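Local coordinates for periplasmic branched-chain amino acid-binding protein (Burkholderia mallei, PDB 3I09) that probably captures branched-chain amino acids or related small carboxylates in the periplasm for an ABC transporter, and holds acetoacetic acid in this crystal, at residues 249-254 and 276-281; 335-340 and 350-355. All coordinates share one frame; numbering follows the deposited sequence.

In the fold
Contacts 1 and 2 meet on one antiparallel sheet, their centres about 13 Å apart. Strand 329-338 pairs with both strand 248-251, which leads into contact 1, and strand 351-357, its partner in contact 2. The backbones join through a probable hydrogen bond from Met336 N to Leu249 O, 2.8 Å long, while the side chain of Asp251 also touches Tyr351. From the sheet, contact 1 reaches across to the start of helix 278-297: the side chain of Ser277 is about 9 Å from the bound acetoacetic acid and hydrogen-bonds to Ile20 of its pocket. Contact 2 lies further out, the Tyr351 side chain about 13 Å from the ligand.

Contact 1: 249-254 and 276-281; sequences LTDSWY and PSSLQA
Ala281 sets its CB over the indole of Trp253, 3.5 Å from the centroid of the six-membered ring and only 11° off the ring normal, a CH-pi contact close to the ring centre. CG anti to the backbone N (chi1 -173°) directs the indole toward the first turn of the helix. Pro276 closes in at its far end: the proline CG lies 3.7 Å from Trp253 CH2, and the Pro276 carbonyl oxygen sits at the ring edge, in plane, near CZ3. The indole N-H is spent elsewhere, on Phe317 O, and the ring of Tyr318 also meets the indole. This is the tightly packed part of the contact.

The helix that Trp253 packs on begins with a capping box. Ser277 OG accepts from Gln280 N, and Gln280 OE1 answers by taking the Ser277 N-H at 2.9 Å, nearly straight. Ser277 OG bonds to Ile20 O as well, tying the cap to a residue of the acetoacetic acid pocket.

Nearer the strand the packing gives way to a hydrated polar cluster. Ser278 OG donates to Asp251 OD1 at 2.6 Å, on the syn side of the carboxylate, and Ser252 N reaches the same oxygen from the anti side at 2.8 Å. Asp251 OD2 accepts a hydrogen bond from water 1 at 2.7 Å, and this water in turn accepts from Ser278 N, so the carboxylate faces the helix N-terminus, which would probably stabilise its negative charge. Water 2 donates to Ser278 OG and lies 2.7 Å from Ser252 OG, a hydroxyl that also bonds to Tyr318 OH.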
loop_
_atom_site.group_PDB
_atom_site.type_symbol
_atom_site.label_atom_id
_atom_site.label_comp_id
_atom_site.label_asym_id
_atom_site.label_seq_id
_atom_site.Cartn_x
_atom_site.Cartn_y
_atom_site.Cartn_z
ATOM N N LEU A 249 8.763 -11.331 -0.824
ATOM C CA LEU A 249 7.756 -10.295 -0.870
ATOM C C LEU A 249 8.312 -9.039 -1.525
ATOM O O LEU A 249 9.532 -8.884 -1.660
ATOM C CB LEU A 249 7.206 -10.024 0.531
ATOM C CG LEU A 249 8.176 -9.624 1.594
ATOM C CD1 LEU A 249 8.252 -8.154 1.519
ATOM C CD2 LEU A 249 7.724 -10.086 3.023
ATOM N N THR A 250 7.397 -8.165 -1.931
ATOM C CA THR A 250 7.717 -6.894 -2.536
ATOM C C THR A 250 7.258 -5.797 -1.588
ATOM O O THR A 250 6.096 -5.817 -1.155
ATOM C CB THR A 250 7.025 -6.721 -3.916
ATOM O OG1 THR A 250 7.529 -7.696 -4.801
ATOM C CG2 THR A 250 7.352 -5.383 -4.547
ATOM N N ASP A 251 8.139 -4.857 -1.249
ATOM C CA ASP A 251 7.705 -3.731 -0.375
ATOM C C ASP A 251 8.379 -2.458 -0.821
ATOM O O ASP A 251 9.339 -2.504 -1.574
ATOM C CB ASP A 251 7.970 -4.020 1.109
ATOM C CG ASP A 251 6.966 -3.248 2.092
ATOM O OD1 ASP A 251 6.286 -2.273 1.680
ATOM O OD2 ASP A 251 6.788 -3.687 3.262
ATOM N N SER A 252 7.884 -1.308 -0.366
ATOM C CA SER A 252 8.439 -0.036 -0.800
ATOM C C SER A 252 9.450 0.569 0.143
ATOM O O SER A 252 10.101 1.543 -0.219
ATOM C CB SER A 252 7.307 0.990 -1.029
ATOM O OG SER A 252 6.703 1.364 0.196
ATOM N N TRP A 253 9.527 0.066 1.375
ATOM C CA TRP A 253 10.357 0.700 2.423
ATOM C C TRP A 253 10.490 -0.256 3.578
ATOM O O TRP A 253 9.580 -1.055 3.838
ATOM C CB TRP A 253 9.682 1.973 2.895
ATOM C CG TRP A 253 10.455 2.820 3.836
ATOM C CD1 TRP A 253 11.314 3.823 3.502
ATOM C CD2 TRP A 253 10.407 2.789 5.265
ATOM N NE1 TRP A 253 11.821 4.420 4.638
ATOM C CE2 TRP A 253 11.261 3.807 5.737
ATOM C CE3 TRP A 253 9.725 1.999 6.196
ATOM C CZ2 TRP A 253 11.474 4.034 7.107
ATOM C CZ3 TRP A 253 9.885 2.275 7.559
ATOM C CH2 TRP A 253 10.769 3.253 7.997
ATOM N N TYR A 254 11.651 -0.211 4.238
ATOM C CA TYR A 254 11.858 -1.011 5.436
ATOM C C TYR A 254 12.773 -0.232 6.363
ATOM O O TYR A 254 13.730 0.480 5.918
ATOM C CB TYR A 254 12.382 -2.447 5.146
ATOM C CG TYR A 254 13.703 -2.527 4.410
ATOM C CD1 TYR A 254 13.805 -2.168 3.069
ATOM C CD2 TYR A 254 14.855 -2.967 5.058
ATOM C CE1 TYR A 254 15.022 -2.258 2.391
ATOM C CE2 TYR A 254 16.061 -3.052 4.392
ATOM C CZ TYR A 254 16.140 -2.694 3.066
ATOM O OH TYR A 254 17.347 -2.756 2.416
ATOM N N PRO A 276 7.842 1.127 12.308
ATOM C CA PRO A 276 6.813 1.496 11.344
ATOM C C PRO A 276 6.809 0.581 10.130
ATOM O O PRO A 276 7.842 0.087 9.680
ATOM C CB PRO A 276 7.207 2.922 10.921
ATOM C CG PRO A 276 8.719 2.930 11.091
ATOM C CD PRO A 276 8.950 2.103 12.333
ATOM N N SER A 277 5.627 0.390 9.566
ATOM C CA SER A 277 5.480 -0.238 8.267
ATOM C C SER A 277 5.787 0.768 7.153
ATOM O O SER A 277 5.879 1.991 7.384
ATOM C CB SER A 277 4.040 -0.714 8.029
ATOM O OG SER A 277 3.140 0.389 7.790
ATOM N N SER A 278 5.894 0.260 5.941
ATOM C CA SER A 278 6.082 1.113 4.771
ATOM C C SER A 278 4.892 2.118 4.562
ATOM O O SER A 278 5.093 3.214 4.039
ATOM C CB SER A 278 6.296 0.258 3.517
ATOM O OG SER A 278 5.155 -0.553 3.246
ATOM N N LEU A 279 3.686 1.756 5.007
ATOM C CA LEU A 279 2.546 2.665 4.909
ATOM C C LEU A 279 2.667 3.841 5.850
ATOM O O LEU A 279 2.360 4.960 5.494
ATOM C CB LEU A 279 1.225 1.909 5.137
ATOM C CG LEU A 279 0.984 0.681 4.285
ATOM C CD1 LEU A 279 -0.385 0.118 4.610
ATOM C CD2 LEU A 279 1.109 0.973 2.764
ATOM N N GLN A 280 3.070 3.576 7.093
ATOM C CA GLN A 280 3.234 4.611 8.084
ATOM C C GLN A 280 4.346 5.598 7.693
ATOM O O GLN A 280 4.163 6.823 7.784
ATOM C CB GLN A 280 3.437 3.960 9.465
ATOM C CG GLN A 280 2.117 3.322 9.964
ATOM C CD GLN A 280 2.238 2.069 10.799
ATOM O OE1 GLN A 280 3.320 1.473 10.953
ATOM N NE2 GLN A 280 1.095 1.649 11.369
ATOM N N ALA A 281 5.454 5.066 7.181
ATOM C CA ALA A 281 6.514 5.890 6.546
ATOM C C ALA A 281 6.010 6.734 5.388
ATOM O O ALA A 281 6.230 7.964 5.317
ATOM C CB ALA A 281 7.703 4.976 6.076
HETATM O O HOH W 1 6.093 -2.872 5.788
HETATM O O HOH W 2 4.306 0.301 0.616
#

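Contact 2: 335-340 and 350-355; sequences LMEVKK and YYKVVA
Met336, built as selenomethionine, lays its CE over one face of the Tyr351 ring; the tyrosine has two conformers, and the overlap is certain for one of them alone. The methyl is 3.7 Å from the ring centroid but offset toward the rim, nearest to CD1 and CE1. A bend at chi3 (-65°) turns CE onto the ring, while SE stands obliquely to it in a Met-aromatic contact and rests 3.9 Å from Val353 CG2. Val338 projects from this same face of the sheet, where the side chain of Leu249 in the neighbouring strand packs on it.

The backbones form an antiparallel pair whose N-to-C directions differ by 142°. Glu337 and Lys352 are a hydrogen-bonded pair, with Glu337 N to Lys352 O at 2.8 Å and the return bond from Lys352 N to Glu337 O. A classic beta bulge then breaks the register: Val354 and Ala355 both face Leu335, whose carbonyl oxygen accepts from Val354 N at 2.7 Å and from Ala355 N at 3.2 Å. The bulge brings the Val354 side chain against the other strand, CG1 meeting Leu335 CD2 at 3.8 Å. At the far end, past the last bridge, Lys339 N donates to Tyr350 O at 2.7 Å in an almost straight bond (177°).

Glu337 and Lys352 run side by side on the face that also carries Leu335, yet their salt bridge is long, 3.8 Å from OE1 to NZ. Lys352 NZ has a further salt bridge to Glu343 and donates to water 3, which links it to Val338 O. The aliphatic part of Lys339 crosses that of Lys352, CG against CG, and carries its ammonium to Asp349.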
loop_
_atom_site.group_PDB
_atom_site.type_symbol
_atom_site.label_atom_id
_atom_site.label_comp_id
_atom_site.label_asym_id
_atom_site.label_seq_id
_atom_site.Cartn_x
_atom_site.Cartn_y
_atom_site.Cartn_z
ATOM N N LEU A 335 12.501 -6.296 -3.577
ATOM C CA LEU A 335 12.170 -7.723 -3.457
ATOM C C LEU A 335 12.955 -8.215 -2.255
ATOM O O LEU A 335 14.182 -8.112 -2.232
ATOM C CB LEU A 335 12.619 -8.474 -4.698
ATOM C CG LEU A 335 12.179 -9.938 -4.804
ATOM C CD1 LEU A 335 10.628 -9.999 -4.909
ATOM C CD2 LEU A 335 12.845 -10.627 -5.985
HETATM N N MSE A 336 12.254 -8.717 -1.244
HETATM C CA MSE A 336 12.894 -9.186 -0.026
HETATM C C MSE A 336 12.544 -10.598 0.311
HETATM O O MSE A 336 11.520 -11.141 -0.153
HETATM C CB MSE A 336 12.489 -8.243 1.079
HETATM C CG MSE A 336 12.934 -6.905 0.519
HETATM SE SE MSE A 336 13.224 -5.709 1.709
HETATM C CE MSE A 336 11.446 -5.670 2.249
ATOM N N GLU A 337 13.429 -11.219 1.087
ATOM C CA GLU A 337 13.152 -12.539 1.591
ATOM C C GLU A 337 13.109 -12.467 3.116
ATOM O O GLU A 337 13.948 -11.820 3.736
ATOM C CB GLU A 337 14.196 -13.561 1.101
ATOM C CG GLU A 337 13.894 -14.952 1.583
ATOM C CD GLU A 337 14.908 -16.029 1.124
ATOM O OE1 GLU A 337 16.084 -15.680 0.888
ATOM O OE2 GLU A 337 14.520 -17.224 1.078
ATOM N N VAL A 338 12.128 -13.139 3.718
ATOM C CA VAL A 338 11.988 -13.133 5.171
ATOM C C VAL A 338 13.068 -14.021 5.761
ATOM O O VAL A 338 13.310 -15.144 5.277
ATOM C CB VAL A 338 10.604 -13.605 5.618
ATOM C CG1 VAL A 338 10.552 -13.620 7.153
ATOM C CG2 VAL A 338 9.500 -12.699 4.974
ATOM N N LYS A 339 13.770 -13.473 6.738
ATOM C CA LYS A 339 14.845 -14.167 7.446
ATOM C C LYS A 339 14.465 -15.429 8.229
ATOM O O LYS A 339 13.346 -15.572 8.714
ATOM C CB LYS A 339 15.553 -13.207 8.421
ATOM C CG LYS A 339 16.450 -12.189 7.728
ATOM C CD LYS A 339 17.169 -11.266 8.751
ATOM C CE LYS A 339 18.288 -10.472 8.087
ATOM N NZ LYS A 339 19.108 -9.804 9.128
ATOM N N LYS A 340 15.439 -16.331 8.340
ATOM C CA LYS A 340 15.391 -17.389 9.314
ATOM C C LYS A 340 15.506 -16.726 10.695
ATOM O O LYS A 340 16.156 -15.697 10.840
ATOM C CB LYS A 340 16.572 -18.364 9.173
ATOM C CG LYS A 340 16.704 -19.092 7.852
ATOM C CD LYS A 340 17.944 -19.969 7.914
ATOM C CE LYS A 340 18.371 -20.438 6.537
ATOM N NZ LYS A 340 17.298 -21.272 5.964
ATOM N N TYR A 350 13.781 -8.452 10.036
ATOM C CA TYR A 350 13.081 -9.527 9.358
ATOM C C TYR A 350 13.483 -9.782 7.908
ATOM O O TYR A 350 13.169 -10.874 7.398
ATOM C CB TYR A 350 11.557 -9.272 9.382
ATOM C CG TYR A 350 10.902 -9.151 10.743
ATOM C CD1 TYR A 350 11.451 -9.736 11.882
ATOM C CD2 TYR A 350 9.648 -8.550 10.882
ATOM C CE1 TYR A 350 10.801 -9.672 13.110
ATOM C CE2 TYR A 350 9.012 -8.466 12.126
ATOM C CZ TYR A 350 9.595 -8.998 13.215
ATOM O OH TYR A 350 8.984 -8.914 14.438
ATOM N N TYR A 351 14.129 -8.823 7.238
ATOM C CA TYR A 351 14.292 -8.840 5.787
ATOM C C TYR A 351 15.716 -8.992 5.293
ATOM O O TYR A 351 16.619 -8.392 5.861
ATOM C CB TYR A 351 13.855 -7.498 5.235
ATOM C CG TYR A 351 12.466 -7.053 5.565
ATOM C CD1 TYR A 351 11.371 -7.598 4.909
ATOM C CD2 TYR A 351 12.248 -6.028 6.471
ATOM C CE1 TYR A 351 10.102 -7.146 5.159
ATOM C CE2 TYR A 351 10.968 -5.579 6.745
ATOM C CZ TYR A 351 9.901 -6.152 6.097
ATOM O OH TYR A 351 8.628 -5.717 6.360
ATOM N N LYS A 352 15.884 -9.718 4.194
ATOM C CA LYS A 352 17.089 -9.736 3.399
ATOM C C LYS A 352 16.670 -9.126 2.073
ATOM O O LYS A 352 15.657 -9.547 1.502
ATOM C CB LYS A 352 17.540 -11.167 3.166
ATOM C CG LYS A 352 18.078 -11.853 4.419
ATOM C CD LYS A 352 18.524 -13.306 4.186
ATOM C CE LYS A 352 17.361 -14.291 4.070
ATOM N NZ LYS A 352 17.854 -15.694 4.201
ATOM N N VAL A 353 17.426 -8.166 1.547
ATOM C CA VAL A 353 17.081 -7.642 0.207
ATOM C C VAL A 353 17.573 -8.589 -0.898
ATOM O O VAL A 353 18.762 -8.922 -0.991
ATOM C CB VAL A 353 17.609 -6.211 -0.022
ATOM C CG1 VAL A 353 17.234 -5.728 -1.443
ATOM C CG2 VAL A 353 17.080 -5.260 1.032
ATOM N N VAL A 354 16.672 -9.057 -1.724
ATOM C CA VAL A 354 17.024 -9.938 -2.833
ATOM C C VAL A 354 17.435 -9.064 -4.043
ATOM O O VAL A 354 18.444 -9.329 -4.702
ATOM C CB VAL A 354 15.822 -10.836 -3.191
ATOM C CG1 VAL A 354 16.094 -11.782 -4.399
ATOM C CG2 VAL A 354 15.404 -11.647 -2.000
ATOM N N ALA A 355 16.646 -8.028 -4.325
ATOM C CA ALA A 355 16.858 -7.153 -5.480
ATOM C C ALA A 355 16.176 -5.811 -5.260
ATOM O O ALA A 355 15.172 -5.705 -4.551
ATOM C CB ALA A 355 16.333 -7.783 -6.769
HETATM O O HOH W 3 15.264 -16.962 4.543
#